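Local coordinates for putative large adhesion protein (Lap) involved in biofilm formation (Marinobacter hydrocarbonoclasticus ATCC 49840, PDB 6M8M), which probably helps the bacterium adhere and form biofilms, through a PA14 domain that binds glucose with the aid of a calcium ion, at residues S112-L122 / P172-G183. Numbering follows the deposited sequence.
Sequences SDAIVKLTGNL and PHSVEIVYWDQG. With CA (calcium ion), chain D; CA (calcium ion), chain E; BGC (beta-D-glucopyranose), chain B.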
loop_
_atom_site.group_PDB
_atom_site.type_symbol
_atom_site.label_atom_id
_atom_site.label_comp_id
_atom_site.label_asym_id
_atom_site.label_seq_id
_atom_site.Cartn_x
_atom_site.Cartn_y
_atom_site.Cartn_z
ATOM N N SER A 112 -14.547 -10.507 -2.157
ATOM C CA SER A 112 -13.588 -11.605 -2.184
ATOM C C SER A 112 -12.151 -11.108 -2.148
ATOM O O SER A 112 -11.287 -11.740 -1.524
ATOM C CB SER A 112 -13.820 -12.448 -3.440
ATOM O OG SER A 112 -13.640 -11.688 -4.622
ATOM N N ASP A 113 -11.862 -10.026 -2.864
ATOM C CA ASP A 113 -10.523 -9.501 -3.070
ATOM C C ASP A 113 -10.524 -8.038 -2.642
ATOM O O ASP A 113 -11.571 -7.394 -2.546
ATOM C CB ASP A 113 -10.107 -9.594 -4.542
ATOM C CG ASP A 113 -10.003 -11.036 -5.073
ATOM O OD1 ASP A 113 -10.952 -11.842 -4.898
ATOM O OD2 ASP A 113 -8.969 -11.374 -5.688
ATOM N N ALA A 114 -9.341 -7.462 -2.456
ATOM C CA ALA A 114 -9.274 -6.082 -1.995
ATOM C C ALA A 114 -7.984 -5.437 -2.466
ATOM O O ALA A 114 -6.955 -6.094 -2.599
ATOM C CB ALA A 114 -9.361 -6.021 -0.475
ATOM N N ILE A 115 -8.051 -4.125 -2.681
ATOM C CA ILE A 115 -6.926 -3.333 -3.160
ATOM C C ILE A 115 -6.772 -2.130 -2.244
ATOM O O ILE A 115 -7.770 -1.496 -1.869
ATOM C CB ILE A 115 -7.178 -2.857 -4.605
ATOM C CG1 ILE A 115 -7.242 -4.045 -5.570
ATOM C CG2 ILE A 115 -6.122 -1.871 -5.061
ATOM C CD1 ILE A 115 -7.911 -3.736 -6.885
ATOM N N VAL A 116 -5.522 -1.790 -1.916
ATOM C CA VAL A 116 -5.210 -0.568 -1.181
ATOM C C VAL A 116 -4.233 0.248 -2.009
ATOM O O VAL A 116 -3.263 -0.294 -2.556
ATOM C CB VAL A 116 -4.597 -0.886 0.197
ATOM C CG1 VAL A 116 -4.172 0.392 0.911
ATOM C CG2 VAL A 116 -5.563 -1.688 1.031
ATOM N N LYS A 117 -4.476 1.552 -2.092
ATOM C CA LYS A 117 -3.548 2.493 -2.695
ATOM C C LYS A 117 -3.184 3.542 -1.668
ATOM O O LYS A 117 -4.050 4.035 -0.941
ATOM C CB LYS A 117 -4.183 3.132 -3.913
ATOM C CG LYS A 117 -3.328 4.174 -4.583
ATOM C CD LYS A 117 -3.981 4.598 -5.888
ATOM C CE LYS A 117 -3.280 5.769 -6.527
ATOM N NZ LYS A 117 -3.975 6.121 -7.803
ATOM N N LEU A 118 -1.910 3.863 -1.600
ATOM C CA LEU A 118 -1.393 4.886 -0.702
ATOM C C LEU A 118 -0.583 5.871 -1.516
ATOM O O LEU A 118 0.277 5.465 -2.296
ATOM C CB LEU A 118 -0.504 4.246 0.371
ATOM C CG LEU A 118 -1.249 3.371 1.383
ATOM C CD1 LEU A 118 -0.329 2.332 1.993
ATOM C CD2 LEU A 118 -1.847 4.234 2.484
ATOM N N THR A 119 -0.828 7.161 -1.318
ATOM C CA THR A 119 -0.115 8.184 -2.065
ATOM C C THR A 119 0.296 9.335 -1.154
ATOM O O THR A 119 -0.349 9.633 -0.148
ATOM C CB THR A 119 -0.922 8.749 -3.235
ATOM O OG1 THR A 119 -2.184 9.200 -2.756
ATOM C CG2 THR A 119 -1.136 7.713 -4.306
ATOM N N GLY A 120 1.383 9.983 -1.537
ATOM C CA GLY A 120 1.830 11.154 -0.826
ATOM C C GLY A 120 3.128 11.639 -1.416
ATOM O O GLY A 120 3.517 11.243 -2.514
ATOM N N ASN A 121 3.785 12.506 -0.671
ATOM C CA ASN A 121 5.094 13.038 -1.018
ATOM C C ASN A 121 6.065 12.694 0.092
ATOM O O ASN A 121 5.727 12.763 1.270
ATOM C CB ASN A 121 5.003 14.536 -1.217
ATOM C CG ASN A 121 4.171 14.894 -2.428
ATOM O OD1 ASN A 121 4.365 14.350 -3.509
ATOM N ND2 ASN A 121 3.220 15.795 -2.244
ATOM N N LEU A 122 7.273 12.306 -0.298
ATOM C CA LEU A 122 8.296 11.925 0.664
ATOM C C LEU A 122 8.897 13.172 1.300
ATOM O O LEU A 122 9.419 14.051 0.604
ATOM C CB LEU A 122 9.414 11.147 -0.019
ATOM C CG LEU A 122 9.011 9.779 -0.578
ATOM C CD1 LEU A 122 10.130 9.157 -1.391
ATOM C CD2 LEU A 122 8.597 8.846 0.548
ATOM N N PRO A 172 8.110 18.225 -5.318
ATOM C CA PRO A 172 7.920 17.130 -4.355
ATOM C C PRO A 172 8.186 15.750 -4.941
ATOM O O PRO A 172 8.048 15.517 -6.144
ATOM C CB PRO A 172 6.444 17.260 -3.952
ATOM C CG PRO A 172 5.805 18.048 -5.045
ATOM C CD PRO A 172 6.866 18.983 -5.546
ATOM N N HIS A 173 8.608 14.842 -4.075
ATOM C CA HIS A 173 8.980 13.489 -4.475
ATOM C C HIS A 173 7.784 12.590 -4.220
ATOM O O HIS A 173 7.540 12.154 -3.093
ATOM C CB HIS A 173 10.216 13.050 -3.710
ATOM C CG HIS A 173 11.400 13.917 -3.985
ATOM N ND1 HIS A 173 11.998 13.963 -5.221
ATOM C CD2 HIS A 173 12.073 14.793 -3.203
ATOM C CE1 HIS A 173 13.003 14.822 -5.190
ATOM N NE2 HIS A 173 13.073 15.334 -3.976
ATOM N N SER A 174 7.050 12.301 -5.275
ATOM C CA SER A 174 5.828 11.536 -5.142
ATOM C C SER A 174 6.139 10.088 -4.803
ATOM O O SER A 174 7.142 9.520 -5.246
ATOM C CB SER A 174 5.054 11.585 -6.453
ATOM O OG SER A 174 5.772 10.896 -7.471
ATOM N N VAL A 175 5.279 9.493 -3.994
ATOM C CA VAL A 175 5.296 8.065 -3.723
ATOM C C VAL A 175 3.892 7.525 -3.943
ATOM O O VAL A 175 2.903 8.143 -3.531
ATOM C CB VAL A 175 5.847 7.756 -2.313
ATOM C CG1 VAL A 175 5.031 8.424 -1.201
ATOM C CG2 VAL A 175 5.938 6.251 -2.103
ATOM N N GLU A 176 3.809 6.407 -4.656
ATOM C CA GLU A 176 2.546 5.739 -4.939
ATOM C C GLU A 176 2.729 4.262 -4.676
ATOM O O GLU A 176 3.644 3.640 -5.229
ATOM C CB GLU A 176 2.091 5.956 -6.375
ATOM C CG GLU A 176 0.825 5.178 -6.709
ATOM C CD GLU A 176 0.201 5.567 -8.032
ATOM O OE1 GLU A 176 0.218 6.769 -8.374
ATOM O OE2 GLU A 176 -0.322 4.663 -8.725
ATOM N N ILE A 177 1.873 3.711 -3.829
ATOM C CA ILE A 177 1.899 2.304 -3.455
ATOM C C ILE A 177 0.570 1.698 -3.843
ATOM O O ILE A 177 -0.484 2.250 -3.496
ATOM C CB ILE A 177 2.115 2.149 -1.941
ATOM C CG1 ILE A 177 3.448 2.778 -1.535
ATOM C CG2 ILE A 177 2.023 0.693 -1.515
ATOM C CD1 ILE A 177 3.503 3.193 -0.103
ATOM N N VAL A 178 0.609 0.564 -4.529
ATOM C CA VAL A 178 -0.589 -0.249 -4.708
ATOM C C VAL A 178 -0.304 -1.619 -4.109
ATOM O O VAL A 178 0.831 -2.111 -4.157
ATOM C CB VAL A 178 -1.072 -0.347 -6.167
ATOM C CG1 VAL A 178 -1.387 1.037 -6.726
ATOM C CG2 VAL A 178 -0.075 -1.078 -7.022
ATOM N N TYR A 179 -1.335 -2.231 -3.549
ATOM C CA TYR A 179 -1.239 -3.478 -2.797
ATOM C C TYR A 179 -2.557 -4.207 -2.997
ATOM O O TYR A 179 -3.609 -3.563 -3.121
ATOM C CB TYR A 179 -0.977 -3.204 -1.279
ATOM C CG TYR A 179 -1.443 -4.336 -0.411
ATOM C CD1 TYR A 179 -0.656 -5.454 -0.195
ATOM C CD2 TYR A 179 -2.721 -4.326 0.118
ATOM C CE1 TYR A 179 -1.121 -6.526 0.549
ATOM C CE2 TYR A 179 -3.199 -5.386 0.849
ATOM C CZ TYR A 179 -2.405 -6.490 1.051
ATOM O OH TYR A 179 -2.938 -7.532 1.749
ATOM N N TRP A 180 -2.522 -5.540 -3.005
ATOM C CA TRP A 180 -3.775 -6.285 -3.046
ATOM C C TRP A 180 -3.721 -7.559 -2.232
ATOM O O TRP A 180 -2.654 -8.127 -1.959
ATOM C CB TRP A 180 -4.186 -6.613 -4.480
ATOM C CG TRP A 180 -3.365 -7.664 -5.165
ATOM C CD1 TRP A 180 -3.625 -8.989 -5.217
ATOM C CD2 TRP A 180 -2.173 -7.459 -5.926
ATOM N NE1 TRP A 180 -2.669 -9.634 -5.956
ATOM C CE2 TRP A 180 -1.765 -8.716 -6.406
ATOM C CE3 TRP A 180 -1.403 -6.330 -6.245
ATOM C CZ2 TRP A 180 -0.635 -8.883 -7.210
ATOM C CZ3 TRP A 180 -0.282 -6.496 -7.043
ATOM C CH2 TRP A 180 0.091 -7.765 -7.515
ATOM N N ASP A 181 -4.927 -7.994 -1.871
ATOM C CA ASP A 181 -5.187 -9.323 -1.350
ATOM C C ASP A 181 -6.088 -10.057 -2.334
ATOM O O ASP A 181 -7.195 -9.591 -2.636
ATOM C CB ASP A 181 -5.870 -9.268 0.020
ATOM C CG ASP A 181 -6.245 -10.646 0.509
ATOM O OD1 ASP A 181 -5.432 -11.560 0.289
ATOM O OD2 ASP A 181 -7.349 -10.818 1.075
ATOM N N GLN A 182 -5.617 -11.199 -2.839
ATOM C CA GLN A 182 -6.433 -12.074 -3.674
ATOM C C GLN A 182 -7.400 -12.913 -2.856
ATOM O O GLN A 182 -8.314 -13.524 -3.431
ATOM C CB GLN A 182 -5.541 -13.012 -4.501
ATOM C CG GLN A 182 -4.749 -14.044 -3.713
ATOM C CD GLN A 182 -5.272 -15.469 -3.798
ATOM O OE1 GLN A 182 -5.975 -15.876 -4.736
ATOM N NE2 GLN A 182 -4.900 -16.256 -2.811
ATOM N N GLY A 183 -7.224 -12.959 -1.546
ATOM C CA GLY A 183 -8.018 -13.781 -0.656
ATOM C C GLY A 183 -7.120 -14.457 0.358
ATOM O O GLY A 183 -5.902 -14.532 0.204
HETATM CA CA CA D . -9.581 -13.789 -5.381
HETATM CA CA CA E . -3.883 -13.262 0.477
HETATM C C2 BGC B . -2.852 -16.473 0.868
HETATM C C3 BGC B . -1.992 -17.482 1.556
HETATM C C4 BGC B . -1.578 -18.577 0.604
HETATM C C5 BGC B . -0.906 -17.978 -0.623
HETATM C C6 BGC B . -0.498 -18.988 -1.649
HETATM C C1 BGC B . -2.137 -15.926 -0.355
HETATM O O1 BGC B . -2.940 -15.051 -1.017
HETATM O O2 BGC B . -3.179 -15.345 1.693
HETATM O O3 BGC B . -2.693 -18.042 2.688
HETATM O O4 BGC B . -0.622 -19.429 1.233
HETATM O O5 BGC B . -1.814 -17.031 -1.272
HETATM O O6 BGC B . -1.593 -19.747 -2.095
HETATM O O HOH W 1 -9.845 -10.005 0.191
HETATM O O HOH W 2 -2.876 3.627 -9.079
HETATM O O HOH W 3 8.617 15.728 -1.297
HETATM O O HOH W 4 -8.642 -16.046 -5.076
#
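D113 and Q182 share a calcium ion at the sugar-binding end of the PA14 domain, where strand 113-122 begins and strand 174-181 has just ended. D113 CB starts 3.5 Å from D181 O. D113 CG is anti to the carbonyl carbon (chi1 -64°), a rotation toward the metal that leaves it 3.4 Å from Q182 O. Both oxygens grip the calcium, D113 OD1 at 2.4 Å and D113 OD2 at 2.5 Å, while S112 OG donates to OD1 on its anti side. Q182 O completes the link, 2.3 Å from the same calcium; Q47 and N53 also bind it, as does a water that donates to Q182 OE1. Beyond this end the two segments run antiparallel, bonded through their backbones from A114-D181 to L122-H173. I115 and W180 pack against helix 57-66, I177 and Y179 on the other face against strand 186-194. The Q182 side chain sends NE2 2.9 Å to glucose O1, nearly straight (165°). D181 OD1 and G183 O bind a second calcium, which also takes glucose O1 and O2; G183 N closes an Asx turn onto D181 OD1. One calcium thus probably steadies the turn from which Q182 and the second calcium hold the sugar.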